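Side-chain contacts in mycosin-1 (Mycobacterium smegmatis, PDB 4KB5), which acts as a membrane-anchored, subtilisin-like serine protease that cleaves EspB and may regulate ESX-1 type VII secretion and virulence: residues A[178-183]-A[310-315]; A[131-136]-A[156-161]; A[285-290]-A[295-300]; A[120-125]-A[315-320]. All coordinates share one frame; numbering follows the deposited sequence.

Contact 1: residues A[178-183]-A[310-315]; sequences NISEAA and GTSFSA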
loop_
_atom_site.group_PDB
_atom_site.type_symbol
_atom_site.label_atom_id
_atom_site.label_comp_id
_atom_site.label_asym_id
_atom_site.label_seq_id
_atom_site.Cartn_x
_atom_site.Cartn_y
_atom_site.Cartn_z
ATOM N N ASN A 178 0.350 -5.339 -2.607
ATOM C CA ASN A 178 -0.054 -4.033 -2.073
ATOM C C ASN A 178 -0.202 -4.145 -0.573
ATOM O O ASN A 178 -0.925 -5.021 -0.086
ATOM C CB ASN A 178 -1.391 -3.574 -2.721
ATOM C CG ASN A 178 -1.695 -2.096 -2.473
ATOM O OD1 ASN A 178 -2.438 -1.738 -1.556
ATOM N ND2 ASN A 178 -1.114 -1.233 -3.289
ATOM N N ILE A 179 0.466 -3.270 0.177
ATOM C CA ILE A 179 0.381 -3.304 1.626
ATOM C C ILE A 179 -0.262 -2.028 2.166
ATOM O O ILE A 179 0.292 -0.920 2.015
ATOM C CB ILE A 179 1.767 -3.528 2.287
ATOM C CG1 ILE A 179 2.349 -4.887 1.888
ATOM C CG2 ILE A 179 1.681 -3.363 3.798
ATOM C CD1 ILE A 179 3.749 -5.153 2.413
ATOM N N SER A 180 -1.426 -2.184 2.803
ATOM C CA SER A 180 -2.175 -1.033 3.309
ATOM C C SER A 180 -1.684 -0.597 4.677
ATOM O O SER A 180 -1.805 0.579 5.048
ATOM C CB SER A 180 -3.684 -1.339 3.367
ATOM O OG SER A 180 -3.986 -2.209 4.447
ATOM N N GLU A 181 -1.136 -1.542 5.436
ATOM C CA GLU A 181 -0.645 -1.247 6.778
ATOM C C GLU A 181 0.498 -0.224 6.750
ATOM O O GLU A 181 1.389 -0.285 5.910
ATOM C CB GLU A 181 -0.191 -2.532 7.489
ATOM C CG GLU A 181 0.544 -2.328 8.811
ATOM C CD GLU A 181 -0.358 -1.841 9.934
ATOM O OE1 GLU A 181 -0.889 -0.709 9.870
ATOM O OE2 GLU A 181 -0.527 -2.599 10.907
ATOM N N ALA A 182 0.419 0.728 7.664
ATOM C CA ALA A 182 1.478 1.661 7.918
ATOM C C ALA A 182 1.603 1.716 9.434
ATOM O O ALA A 182 0.876 2.450 10.105
ATOM C CB ALA A 182 1.131 3.022 7.354
ATOM N N ALA A 183 2.513 0.913 9.970
ATOM C CA ALA A 183 2.722 0.838 11.422
ATOM C C ALA A 183 3.630 1.978 11.873
ATOM O O ALA A 183 4.762 2.094 11.398
ATOM C CB ALA A 183 3.320 -0.512 11.793
ATOM N N GLY A 310 -7.450 8.171 1.465
ATOM C CA GLY A 310 -6.342 7.521 2.169
ATOM C C GLY A 310 -5.202 7.016 1.309
ATOM O O GLY A 310 -5.389 6.724 0.127
ATOM N N THR A 311 -4.025 6.892 1.931
ATOM C CA THR A 311 -2.801 6.408 1.270
ATOM C C THR A 311 -2.825 4.960 0.792
ATOM O O THR A 311 -2.136 4.623 -0.177
ATOM C CB THR A 311 -1.537 6.676 2.126
ATOM O OG1 THR A 311 -1.685 6.086 3.429
ATOM C CG2 THR A 311 -1.308 8.183 2.266
ATOM N N SER A 312 -3.617 4.103 1.451
ATOM C CA SER A 312 -3.840 2.728 0.974
ATOM C C SER A 312 -4.431 2.705 -0.425
ATOM O O SER A 312 -4.095 1.841 -1.246
ATOM C CB SER A 312 -4.818 1.970 1.895
ATOM O OG SER A 312 -4.332 1.892 3.217
ATOM N N PHE A 313 -5.347 3.639 -0.675
ATOM C CA PHE A 313 -5.965 3.787 -1.988
ATOM C C PHE A 313 -4.995 4.349 -3.028
ATOM O O PHE A 313 -4.971 3.889 -4.185
ATOM C CB PHE A 313 -7.260 4.625 -1.881
ATOM C CG PHE A 313 -8.315 4.014 -0.968
ATOM C CD1 PHE A 313 -8.529 2.633 -0.942
ATOM C CD2 PHE A 313 -9.086 4.815 -0.127
ATOM C CE1 PHE A 313 -9.494 2.065 -0.104
ATOM C CE2 PHE A 313 -10.060 4.256 0.704
ATOM C CZ PHE A 313 -10.258 2.880 0.720
ATOM N N SER A 314 -4.184 5.331 -2.626
ATOM C CA SER A 314 -3.089 5.819 -3.499
ATOM C C SER A 314 -2.156 4.666 -3.872
ATOM O O SER A 314 -1.806 4.478 -5.049
ATOM C CB SER A 314 -2.290 6.906 -2.786
ATOM O OG SER A 314 -3.131 7.975 -2.404
ATOM N N ALA A 315 -1.771 3.877 -2.862
ATOM C CA ALA A 315 -0.944 2.682 -3.091
ATOM C C ALA A 315 -1.606 1.718 -4.060
ATOM O O ALA A 315 -0.939 1.170 -4.926
ATOM C CB ALA A 315 -0.637 1.981 -1.770
HETATM O O HOH W 1 -2.782 3.442 5.245
#
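Ser180 and Ser312 meet where the end of strand 176-179 faces the first turn of helix 311-328. Ser312 is assigned as the serine of the charge relay system. Its OG lies 3.3 Å from Ser180 CB, so the hydroxyl rests against a methylene carbon. Ser180 CB and Ser312 CB are 3.8 Å apart. In Ser312 the OG points back along the side of its own backbone N, opposite the carbonyl carbon (chi1 -60°). That turn lays it against Ser180.

One helical turn further on, Asn178 reaches the helix with its amide. Asn178 ND2 approaches Ala315 O to 2.9 Å and lies 3.6 Å from Ala315 CB. Ser319 OG is the amide's main partner outside the segments, but the modelled distance is too short for the details of that bond to be trusted. The Asn178 side chain leaves its strand fully extended from the backbone N (chi1 -166°), which carries the amide across to the helix.

A water lies between the segments. It donates to Ser180 O at 3.0 Å and has a weak link to Thr311 OG1 at 3.4 Å. Ser180 OG turns the other way, to a weak bond with Ile69 O, and the Ser180 side chain lies about 3 Å from that of Asp70. Strand 176-179 is itself paired with the strand that ends at Asp70. Phe313 stacks on the ring of His101. Ser312 OG thus meets a carbon of Ser180 on this side and lies about 3 Å from the side chain of His101, consistent with its assigned place in the charge relay.

Contact 2: residues A[131-136]-A[156-161]; sequences LRQTSV and AGSIRS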
loop_
_atom_site.group_PDB
_atom_site.type_symbol
_atom_site.label_atom_id
_atom_site.label_comp_id
_atom_site.label_asym_id
_atom_site.label_seq_id
_atom_site.Cartn_x
_atom_site.Cartn_y
_atom_site.Cartn_z
ATOM N N LEU A 131 -5.408 -11.161 1.446
ATOM C CA LEU A 131 -4.864 -11.576 2.739
ATOM C C LEU A 131 -5.289 -10.537 3.759
ATOM O O LEU A 131 -4.919 -9.379 3.643
ATOM C CB LEU A 131 -3.327 -11.664 2.690
ATOM C CG LEU A 131 -2.673 -12.713 1.779
ATOM C CD1 LEU A 131 -2.691 -12.307 0.304
ATOM C CD2 LEU A 131 -1.243 -12.963 2.247
ATOM N N ARG A 132 -6.106 -10.930 4.728
ATOM C CA ARG A 132 -6.512 -9.995 5.761
ATOM C C ARG A 132 -5.436 -9.988 6.826
ATOM O O ARG A 132 -5.159 -11.019 7.445
ATOM C CB ARG A 132 -7.866 -10.342 6.381
ATOM C CG ARG A 132 -8.156 -9.463 7.594
ATOM C CD ARG A 132 -9.623 -9.431 7.992
ATOM N NE ARG A 132 -10.050 -10.685 8.607
ATOM C CZ ARG A 132 -11.208 -10.861 9.238
ATOM N NH1 ARG A 132 -12.081 -9.853 9.348
ATOM N NH2 ARG A 132 -11.492 -12.054 9.759
ATOM N N GLN A 133 -4.830 -8.820 7.030
ATOM C CA GLN A 133 -3.707 -8.693 7.948
ATOM C C GLN A 133 -4.014 -7.634 8.991
ATOM O O GLN A 133 -3.394 -7.593 10.046
ATOM C CB GLN A 133 -2.426 -8.368 7.165
ATOM C CG GLN A 133 -1.139 -8.300 7.985
ATOM C CD GLN A 133 -0.911 -6.935 8.605
ATOM O OE1 GLN A 133 -1.267 -5.906 8.023
ATOM N NE2 GLN A 133 -0.320 -6.916 9.802
ATOM N N THR A 134 -4.991 -6.785 8.709
ATOM C CA THR A 134 -5.301 -5.709 9.632
ATOM C C THR A 134 -6.811 -5.522 9.760
ATOM O O THR A 134 -7.544 -5.828 8.830
ATOM C CB THR A 134 -4.630 -4.382 9.173
ATOM O OG1 THR A 134 -4.813 -3.396 10.186
ATOM C CG2 THR A 134 -5.244 -3.870 7.891
ATOM N N SER A 135 -7.259 -4.995 10.898
ATOM C CA SER A 135 -8.677 -4.740 11.136
ATOM C C SER A 135 -8.870 -3.832 12.350
ATOM O O SER A 135 -8.157 -3.963 13.352
ATOM C CB SER A 135 -9.424 -6.066 11.390
ATOM O OG SER A 135 -10.787 -5.807 11.703
ATOM N N VAL A 136 -9.843 -2.931 12.275
ATOM C CA VAL A 136 -10.229 -2.128 13.426
ATOM C C VAL A 136 -11.417 -2.772 14.172
ATOM O O VAL A 136 -11.632 -2.530 15.366
ATOM C CB VAL A 136 -10.505 -0.652 13.021
ATOM C CG1 VAL A 136 -11.845 -0.497 12.311
ATOM C CG2 VAL A 136 -10.440 0.264 14.230
ATOM N N ALA A 156 3.721 -3.759 17.240
ATOM C CA ALA A 156 4.721 -4.800 17.043
ATOM C C ALA A 156 4.081 -6.106 16.591
ATOM O O ALA A 156 4.598 -6.786 15.696
ATOM C CB ALA A 156 5.542 -5.003 18.312
ATOM N N GLY A 157 2.951 -6.458 17.207
ATOM C CA GLY A 157 2.204 -7.650 16.796
ATOM C C GLY A 157 1.803 -7.533 15.328
ATOM O O GLY A 157 1.953 -8.474 14.546
ATOM N N SER A 158 1.335 -6.346 14.952
ATOM C CA SER A 158 0.952 -6.087 13.577
ATOM C C SER A 158 2.148 -6.230 12.619
ATOM O O SER A 158 2.038 -6.882 11.574
ATOM C CB SER A 158 0.307 -4.718 13.462
ATOM O OG SER A 158 -0.118 -4.520 12.131
ATOM N N ILE A 159 3.297 -5.661 13.002
ATOM C CA ILE A 159 4.554 -5.834 12.244
ATOM C C ILE A 159 4.941 -7.300 12.039
ATOM O O ILE A 159 5.278 -7.712 10.922
ATOM C CB ILE A 159 5.726 -5.026 12.883
ATOM C CG1 ILE A 159 5.618 -3.555 12.451
ATOM C CG2 ILE A 159 7.083 -5.588 12.461
ATOM C CD1 ILE A 159 6.332 -2.561 13.350
ATOM N N ARG A 160 4.889 -8.094 13.109
ATOM C CA ARG A 160 5.239 -9.513 12.995
ATOM C C ARG A 160 4.260 -10.301 12.133
ATOM O O ARG A 160 4.669 -11.192 11.387
ATOM C CB ARG A 160 5.385 -10.170 14.375
ATOM C CG ARG A 160 6.628 -9.728 15.155
ATOM C CD ARG A 160 6.806 -10.519 16.452
ATOM N NE ARG A 160 5.647 -10.394 17.336
ATOM C CZ ARG A 160 5.502 -9.456 18.265
ATOM N NH1 ARG A 160 6.441 -8.540 18.461
ATOM N NH2 ARG A 160 4.408 -9.430 19.009
ATOM N N SER A 161 2.964 -9.994 12.227
ATOM C CA SER A 161 2.010 -10.706 11.363
ATOM C C SER A 161 2.150 -10.251 9.907
ATOM O O SER A 161 2.057 -11.064 8.992
ATOM C CB SER A 161 0.570 -10.581 11.867
ATOM O OG SER A 161 0.128 -9.242 11.792
HETATM O O HOH W 2 -2.629 -5.711 12.194
#
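This is a small polar contact in which Gln133 reaches Ser158 and Ser161, inside a beta-alpha-beta crossover of the subtilisin fold. Gln133 follows strand 127-132 of the parallel sheet. The two serines lie one turn apart on helix 154-171, which leads on to strand 176-179.

The Gln133 amide nitrogen does the touching. CG points directly away from the backbone N (chi1 -176°), and a bend at the next bond (chi2 -86°) swings the amide up to the helix. NE2 makes a weak hydrogen bond to Ser158 OG, 3.3 Å long with an angle of 155° at the hydrogen. It is also 3.1 Å from Ser161 OG. It comes still closer to Ser158 O, at 2.9 Å, but the angle is too poor for a bond. The amide thus sits among three oxygens of one helical turn.

Glu181 OE2 lies against Ser158 OG, at a modelled distance too short to be relied on. Glu181 packs on Gln133 as well. On the strand side, the backbone of Gln133 is bonded to Asp70, the assigned aspartate of the charge relay system. A single water joins the two segments: it donates to Gln133 O at 3.0 Å and to Ser158 OG at 2.8 Å.

Contact 3: residues A[285-290]-A[295-300]; sequences NLTSLG and PVNATP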
loop_
_atom_site.group_PDB
_atom_site.type_symbol
_atom_site.label_atom_id
_atom_site.label_comp_id
_atom_site.label_asym_id
_atom_site.label_seq_id
_atom_site.Cartn_x
_atom_site.Cartn_y
_atom_site.Cartn_z
ATOM N N ASN A 285 -11.507 11.736 -2.155
ATOM C CA ASN A 285 -12.826 11.725 -2.825
ATOM C C ASN A 285 -12.891 10.685 -3.929
ATOM O O ASN A 285 -13.329 10.982 -5.048
ATOM C CB ASN A 285 -13.128 13.107 -3.425
ATOM C CG ASN A 285 -13.107 14.206 -2.388
ATOM O OD1 ASN A 285 -13.777 14.114 -1.363
ATOM N ND2 ASN A 285 -12.331 15.250 -2.645
ATOM N N LEU A 286 -12.442 9.471 -3.633
ATOM C CA LEU A 286 -12.367 8.438 -4.666
ATOM C C LEU A 286 -13.681 7.710 -4.836
ATOM O O LEU A 286 -14.555 7.772 -3.970
ATOM C CB LEU A 286 -11.262 7.422 -4.345
ATOM C CG LEU A 286 -9.874 8.021 -4.091
ATOM C CD1 LEU A 286 -8.935 6.899 -3.688
ATOM C CD2 LEU A 286 -9.383 8.748 -5.331
ATOM N N THR A 287 -13.794 7.021 -5.967
ATOM C CA THR A 287 -14.857 6.062 -6.208
ATOM C C THR A 287 -14.250 4.665 -6.264
ATOM O O THR A 287 -13.193 4.463 -6.867
ATOM C CB THR A 287 -15.580 6.363 -7.534
ATOM O OG1 THR A 287 -16.119 7.684 -7.466
ATOM C CG2 THR A 287 -16.736 5.370 -7.799
ATOM N N SER A 288 -14.950 3.711 -5.658
ATOM C CA SER A 288 -14.562 2.308 -5.700
ATOM C C SER A 288 -15.817 1.441 -5.608
ATOM O O SER A 288 -16.934 1.953 -5.545
ATOM C CB SER A 288 -13.758 1.935 -4.454
ATOM O OG SER A 288 -12.916 0.823 -4.704
ATOM N N LEU A 289 -15.621 0.128 -5.601
ATOM C CA LEU A 289 -16.723 -0.841 -5.657
ATOM C C LEU A 289 -16.943 -1.454 -4.293
ATOM O O LEU A 289 -15.985 -1.648 -3.533
ATOM C CB LEU A 289 -16.449 -1.956 -6.679
ATOM C CG LEU A 289 -16.263 -1.571 -8.147
ATOM C CD1 LEU A 289 -16.079 -2.818 -9.006
ATOM C CD2 LEU A 289 -17.403 -0.702 -8.686
ATOM N N GLY A 290 -18.204 -1.776 -3.995
ATOM C CA GLY A 290 -18.592 -2.263 -2.674
ATOM C C GLY A 290 -18.700 -3.767 -2.616
ATOM O O GLY A 290 -18.177 -4.477 -3.493
ATOM N N PRO A 295 -20.844 0.433 -7.456
ATOM C CA PRO A 295 -20.047 1.606 -7.103
ATOM C C PRO A 295 -20.396 2.189 -5.743
ATOM O O PRO A 295 -21.570 2.233 -5.353
ATOM C CB PRO A 295 -20.373 2.621 -8.217
ATOM C CG PRO A 295 -20.900 1.801 -9.343
ATOM C CD PRO A 295 -21.617 0.646 -8.697
ATOM N N VAL A 296 -19.369 2.653 -5.037
ATOM C CA VAL A 296 -19.528 3.307 -3.742
ATOM C C VAL A 296 -18.365 4.268 -3.506
ATOM O O VAL A 296 -17.216 3.949 -3.813
ATOM C CB VAL A 296 -19.584 2.285 -2.593
ATOM C CG1 VAL A 296 -20.658 1.241 -2.863
ATOM C CG2 VAL A 296 -18.226 1.625 -2.404
ATOM N N ASN A 297 -18.664 5.446 -2.964
ATOM C CA ASN A 297 -17.643 6.467 -2.748
ATOM C C ASN A 297 -17.569 7.029 -1.336
ATOM O O ASN A 297 -16.985 8.089 -1.107
ATOM C CB ASN A 297 -17.762 7.570 -3.802
ATOM C CG ASN A 297 -19.126 8.231 -3.802
ATOM O OD1 ASN A 297 -19.989 7.901 -2.989
ATOM N ND2 ASN A 297 -19.329 9.170 -4.719
ATOM N N ALA A 298 -18.159 6.309 -0.392
ATOM C CA ALA A 298 -18.197 6.751 0.996
ATOM C C ALA A 298 -18.226 5.591 1.976
ATOM O O ALA A 298 -18.486 4.446 1.606
ATOM C CB ALA A 298 -19.392 7.675 1.235
ATOM N N THR A 299 -17.922 5.892 3.230
ATOM C CA THR A 299 -18.221 4.982 4.325
ATOM C C THR A 299 -19.025 5.802 5.349
ATOM O O THR A 299 -18.953 7.039 5.330
ATOM C CB THR A 299 -16.949 4.415 4.992
ATOM O OG1 THR A 299 -16.162 5.500 5.495
ATOM C CG2 THR A 299 -16.119 3.581 4.000
ATOM N N PRO A 300 -19.808 5.128 6.221
ATOM C CA PRO A 300 -20.606 5.854 7.217
ATOM C C PRO A 300 -19.741 6.591 8.234
ATOM O O PRO A 300 -18.674 6.111 8.602
ATOM C CB PRO A 300 -21.395 4.740 7.920
ATOM C CG PRO A 300 -21.378 3.588 6.971
ATOM C CD PRO A 300 -20.040 3.675 6.303
HETATM O O HOH W 3 -15.365 9.597 -2.161
#
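A water joins Leu286 and Asn297 where the direct bonds of the hairpin 288-289/295-299 stop. This water donates to Leu286 O at 2.7 Å and to Asn297 O at 2.5 Å, a short distance that should be read with caution. Beside it, Leu286 O lies only 3.2 Å from Asn297 CB. The side chains of Thr287 and Asn297 cross obliquely next to this point.

Further along, the strands pair directly. Ser288 and Val296 form an antiparallel hydrogen-bonded pair. Ser288 N donates to Val296 O at 2.9 Å, with the donor tilted 26° from the carbonyl plane. Val296 N returns a bond to Ser288 O at 2.6 Å, and this one runs almost straight on from the carbonyl (C=O...N angle 168°). Leu289 and Pro295 make the next, non-hydrogen-bonded pair. Their side chains diverge at the root, yet Leu289 CD2 curls back to 3.8 Å from Pro295 N. Val296 uses both methyls. Its CG2 sits between the backbone N and carbonyl carbon (chi1 -54° for CG1) and lies 3.4 Å from Ser288 O, while CG1 leans on Gly290, which has no side chain in the way.

Asn297 and Ala298 both face Thr33, a classic beta bulge. The Asn297 amide is tied to Met35 N and Ser38 OG, in what is probably the N-terminal extension that wraps the catalytic domain. Ser288 OG bonds to Met104 O and, with Leu289, packs on helix 102-110. Strand 295-299 runs between strands 288-289 and 306-307, so the hairpin supplies two of the three strands of a small antiparallel sheet beside that helix.

Contact 4: residues A[120-125]-A[315-320]; sequences VGMAPD and AAYVSG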
loop_
_atom_site.group_PDB
_atom_site.type_symbol
_atom_site.label_atom_id
_atom_site.label_comp_id
_atom_site.label_asym_id
_atom_site.label_seq_id
_atom_site.Cartn_x
_atom_site.Cartn_y
_atom_site.Cartn_z
ATOM N N VAL A 120 -13.902 1.728 -13.518
ATOM C CA VAL A 120 -13.043 0.576 -13.786
ATOM C C VAL A 120 -11.743 0.717 -12.964
ATOM O O VAL A 120 -11.278 1.844 -12.690
ATOM C CB VAL A 120 -12.780 0.367 -15.301
ATOM C CG1 VAL A 120 -12.009 1.544 -15.920
ATOM C CG2 VAL A 120 -12.049 -0.940 -15.552
ATOM N N GLY A 121 -11.184 -0.421 -12.553
ATOM C CA GLY A 121 -9.897 -0.450 -11.876
ATOM C C GLY A 121 -8.748 -0.231 -12.861
ATOM O O GLY A 121 -8.935 -0.292 -14.087
ATOM N N MET A 122 -7.555 0.008 -12.322
ATOM C CA MET A 122 -6.367 0.263 -13.146
ATOM C C MET A 122 -6.075 -0.930 -14.069
ATOM O O MET A 122 -5.769 -0.756 -15.258
ATOM C CB MET A 122 -5.173 0.589 -12.229
ATOM C CG MET A 122 -3.865 0.878 -12.940
ATOM S SD MET A 122 -3.780 2.517 -13.699
ATOM C CE MET A 122 -3.966 3.576 -12.272
ATOM N N ALA A 123 -6.202 -2.141 -13.523
ATOM C CA ALA A 123 -5.819 -3.361 -14.226
ATOM C C ALA A 123 -6.914 -4.429 -14.086
ATOM O O ALA A 123 -6.782 -5.357 -13.274
ATOM C CB ALA A 123 -4.479 -3.870 -13.703
ATOM N N PRO A 124 -7.996 -4.303 -14.894
ATOM C CA PRO A 124 -9.210 -5.121 -14.745
ATOM C C PRO A 124 -9.080 -6.588 -15.121
ATOM O O PRO A 124 -10.039 -7.321 -14.937
ATOM C CB PRO A 124 -10.228 -4.429 -15.677
ATOM C CG PRO A 124 -9.392 -3.726 -16.697
ATOM C CD PRO A 124 -8.146 -3.290 -15.963
ATOM N N ASP A 125 -7.938 -7.011 -15.658
ATOM C CA ASP A 125 -7.713 -8.425 -15.957
ATOM C C ASP A 125 -6.826 -9.184 -14.941
ATOM O O ASP A 125 -6.558 -10.372 -15.140
ATOM C CB ASP A 125 -7.127 -8.610 -17.362
ATOM C CG ASP A 125 -8.148 -8.387 -18.476
ATOM O OD1 ASP A 125 -9.345 -8.694 -18.300
ATOM O OD2 ASP A 125 -7.731 -7.917 -19.555
ATOM N N ALA A 315 -1.771 3.877 -2.862
ATOM C CA ALA A 315 -0.944 2.682 -3.091
ATOM C C ALA A 315 -1.606 1.718 -4.060
ATOM O O ALA A 315 -0.939 1.170 -4.926
ATOM C CB ALA A 315 -0.637 1.981 -1.770
ATOM N N ALA A 316 -2.924 1.507 -3.921
ATOM C CA ALA A 316 -3.672 0.642 -4.843
ATOM C C ALA A 316 -3.537 1.070 -6.315
ATOM O O ALA A 316 -3.320 0.239 -7.200
ATOM C CB ALA A 316 -5.154 0.534 -4.422
ATOM N N TYR A 317 -3.643 2.366 -6.596
ATOM C CA TYR A 317 -3.446 2.821 -7.976
ATOM C C TYR A 317 -2.080 2.436 -8.527
ATOM O O TYR A 317 -1.959 1.999 -9.673
ATOM C CB TYR A 317 -3.649 4.334 -8.094
ATOM C CG TYR A 317 -5.110 4.699 -8.175
ATOM C CD1 TYR A 317 -5.858 4.344 -9.291
ATOM C CD2 TYR A 317 -5.747 5.367 -7.128
ATOM C CE1 TYR A 317 -7.194 4.659 -9.382
ATOM C CE2 TYR A 317 -7.094 5.687 -7.211
ATOM C CZ TYR A 317 -7.796 5.327 -8.345
ATOM O OH TYR A 317 -9.121 5.605 -8.455
ATOM N N VAL A 318 -1.060 2.584 -7.687
ATOM C CA VAL A 318 0.327 2.295 -8.083
ATOM C C VAL A 318 0.555 0.781 -8.227
ATOM O O VAL A 318 1.239 0.327 -9.168
ATOM C CB VAL A 318 1.320 2.981 -7.103
ATOM C CG1 VAL A 318 2.766 2.699 -7.495
ATOM C CG2 VAL A 318 1.080 4.485 -7.087
ATOM N N SER A 319 -0.062 -0.009 -7.337
ATOM C CA SER A 319 -0.066 -1.473 -7.521
ATOM C C SER A 319 -0.724 -1.860 -8.822
ATOM O O SER A 319 -0.218 -2.719 -9.549
ATOM C CB SER A 319 -0.771 -2.198 -6.365
ATOM O OG SER A 319 -0.031 -2.054 -5.176
ATOM N N GLY A 320 -1.866 -1.248 -9.122
ATOM C CA GLY A 320 -2.489 -1.477 -10.437
ATOM C C GLY A 320 -1.540 -1.146 -11.580
ATOM O O GLY A 320 -1.434 -1.896 -12.560
HETATM O O HOH W 4 -10.356 4.049 -10.272
#
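Tyr317 is the first residue of 315-320 to meet the loop 120-125, through the bent side chain of Met122. The methyl carbon Met122 CE comes to the edge of the ring, near its plane, 3.6 Å from Tyr317 CD1. The same methyl is 3.6 Å from the backbone Tyr317 O, so it touches both the ring edge and the main chain of Tyr317. The two side chains cross at about a right angle. At the far end of the ring, Tyr317 OH is 2.7 Å from a water, which also gives a weak bond to Val120 O at 3.4 Å. Tyr317 further packs on Ile108, Ala46 and Leu50.

Val318 and Ser319 face other neighbours. Both pack on Val212.

Gly320 then brings the helix backbone right up to the loop. Met122 CG is 3.4 Å from Gly320 C, and Met122 CB is 3.8 Å from Gly320 CA. The bare glycine lets the stem of the methionine lie directly on the main chain. Ala123 CB adds a lighter touch, 3.8 Å from Gly320 O. The first torsion of Met122 sets CG opposite its own backbone N (chi1 -180°), which sends the stem across Gly320. Bends at chi2 and chi3 then turn the methyl to the tyrosine, one turn back.

Met122 and Ala123 also bond through their backbones to Ile108 and Ile109, at the end of helix 102-110. The loop thus touches both helix 102-110, through its backbone bonds, and helix 311-328, the buried serine-bearing helix of the subtilisin fold.

How the contacts relate
Contacts 1 and 4 use different faces of helix 311-328, centres about 13 Å apart; their segments overlap at Ala315, which touches the partner segment only in contact 1. The Asn178 amide lies next to Ser319 and Ala316. Contacts 1 and 2 also have centres about 13 Å apart, with Glu181 packed between. Contact 3 is centred about 16 Å from the centre of contact 1 and 15 Å from that of contact 4; its Leu286 touches Phe313 and, more loosely, Tyr317. Contacts 2 and 4 lie on opposite sides of the chain's centre. Contact 1 holds Ser312, the assigned serine of the charge relay. The Gln133 side chain is about 7 Å from that of Asp70.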